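Local coordinates for protein replicative DNA helicase DnaB, 1st part (Mycobacterium tuberculosis, PDB 2R5U) that probably unwinds duplex DNA ahead of the replisome as a hexameric, ATP-driven 5'-3' helicase, of which this chain is the N-terminal domain, at residues A88-L91 with D92-L96. Residues are numbered along the deposited sequence; the frame is centred on the assembly and turned at random.
Sequences AAEL and DRRGL
Glu90 splits its carboxylate between two consecutive arginines at the end of helix 84-93, one oxygen for each. OE1, which also pairs with Arg78, takes NH2 of Arg93 at 3.2 Å in a nearly straight bond (168° at the hydrogen), and OE2 lies 3.0 Å from NE of Arg94 in a second salt bridge. The acid reaches both because CG runs anti to the backbone N (chi1 172°) and the chain then bends at chi2. Neither pair is coplanar: Arg93 points its NH2 at OE1 from within its own guanidinium plane but meets it from above the carboxylate plane, the two planes being 60° apart. The Arg93 guanidinium also lies with one face over the carbonyl of Ala89, whose O stands 3.9 Å above its centre. CD of Arg94 lies 3.2 Å from both OE2 and the backbone O of Glu90.

Next to these charges the helix closes in a Schellman motif. Gly95 leaves helical geometry with positive phi, and the chain turns back so that Leu96 N bonds Leu91 O at 2.9 Å, while Gly95 N bonds Asp92 O. Leu91 O also receives a weak bond from Arg94 N, whose better-angled partner is Glu90 O at 3.2 Å. The same reversal sets CB of Leu96 4.4 Å from CD2 of Leu91, a loose apolar contact across the turn.

Within the N-terminal domain of the hexameric helicase, this cap leans on helix 63-77, where Asp74 pairs with Arg94 NH2; with Arg78 the buried acid has three basic partners. Leu91 packs on Leu97 and Ile100 of helix 97-100, and Asp92 extends OD2 to a salt bridge with Lys129 of the second subunit.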
loop_
_atom_site.group_PDB
_atom_site.type_symbol
_atom_site.label_atom_id
_atom_site.label_comp_id
_atom_site.label_asym_id
_atom_site.label_seq_id
_atom_site.Cartn_x
_atom_site.Cartn_y
_atom_site.Cartn_z
ATOM N N ALA B 88 16.644 -17.736 26.392
ATOM C CA ALA B 88 15.308 -17.231 26.730
ATOM C C ALA B 88 15.243 -15.699 26.697
ATOM O O ALA B 88 14.224 -15.113 26.285
ATOM C CB ALA B 88 14.835 -17.758 28.109
ATOM N N ALA B 89 16.331 -15.060 27.124
ATOM C CA ALA B 89 16.416 -13.607 27.105
ATOM C C ALA B 89 16.598 -13.063 25.684
ATOM O O ALA B 89 16.032 -12.023 25.351
ATOM C CB ALA B 89 17.544 -13.119 28.030
ATOM N N GLU B 90 17.406 -13.737 24.865
ATOM C CA GLU B 90 17.548 -13.372 23.457
ATOM C C GLU B 90 16.205 -13.527 22.720
ATOM O O GLU B 90 15.804 -12.623 21.984
ATOM C CB GLU B 90 18.679 -14.171 22.777
ATOM C CG GLU B 90 18.774 -13.989 21.253
ATOM C CD GLU B 90 19.176 -12.585 20.823
ATOM O OE1 GLU B 90 20.029 -11.984 21.505
ATOM O OE2 GLU B 90 18.643 -12.086 19.795
ATOM N N LEU B 91 15.498 -14.631 22.960
ATOM C CA LEU B 91 14.129 -14.818 22.426
ATOM C C LEU B 91 13.131 -13.762 22.905
ATOM O O LEU B 91 12.352 -13.235 22.109
ATOM C CB LEU B 91 13.601 -16.233 22.724
ATOM C CG LEU B 91 14.281 -17.393 21.974
ATOM C CD1 LEU B 91 13.955 -18.694 22.683
ATOM C CD2 LEU B 91 13.901 -17.465 20.509
ATOM N N ASP B 92 13.152 -13.457 24.206
ATOM C CA ASP B 92 12.326 -12.393 24.785
ATOM C C ASP B 92 12.603 -11.007 24.165
ATOM O O ASP B 92 11.673 -10.256 23.901
ATOM C CB ASP B 92 12.501 -12.358 26.309
ATOM C CG ASP B 92 11.528 -11.424 26.996
ATOM O OD1 ASP B 92 10.300 -11.674 26.941
ATOM O OD2 ASP B 92 12.003 -10.438 27.606
ATOM N N ARG B 93 13.870 -10.678 23.919
ATOM C CA ARG B 93 14.204 -9.435 23.210
ATOM C C ARG B 93 13.563 -9.394 21.822
ATOM O O ARG B 93 13.178 -8.336 21.346
ATOM C CB ARG B 93 15.721 -9.245 23.082
ATOM C CG ARG B 93 16.360 -8.662 24.324
ATOM C CD ARG B 93 17.827 -8.297 24.095
ATOM N NE ARG B 93 18.664 -9.476 23.920
ATOM C CZ ARG B 93 19.436 -10.015 24.865
ATOM N NH1 ARG B 93 19.516 -9.472 26.078
ATOM N NH2 ARG B 93 20.144 -11.102 24.581
ATOM N N ARG B 94 13.443 -10.555 21.188
ATOM C CA ARG B 94 12.864 -10.636 19.860
ATOM C C ARG B 94 11.323 -10.719 19.865
ATOM O O ARG B 94 10.700 -10.759 18.801
ATOM C CB ARG B 94 13.471 -11.823 19.116
ATOM C CG ARG B 94 14.877 -11.575 18.584
ATOM C CD ARG B 94 15.732 -12.800 18.790
ATOM N NE ARG B 94 16.684 -13.017 17.704
ATOM C CZ ARG B 94 16.730 -14.122 16.959
ATOM N NH1 ARG B 94 15.884 -15.140 17.189
ATOM N NH2 ARG B 94 17.631 -14.216 15.986
ATOM N N GLY B 95 10.716 -10.727 21.051
ATOM C CA GLY B 95 9.268 -10.922 21.197
ATOM C C GLY B 95 8.782 -12.336 20.885
ATOM O O GLY B 95 7.589 -12.553 20.643
ATOM N N LEU B 96 9.693 -13.309 20.894
ATOM C CA LEU B 96 9.362 -14.674 20.453
ATOM C C LEU B 96 9.290 -15.718 21.563
ATOM O O LEU B 96 8.941 -16.872 21.303
ATOM C CB LEU B 96 10.337 -15.141 19.368
ATOM C CG LEU B 96 10.380 -14.354 18.056
ATOM C CD1 LEU B 96 11.705 -14.564 17.366
ATOM C CD2 LEU B 96 9.208 -14.726 17.141
#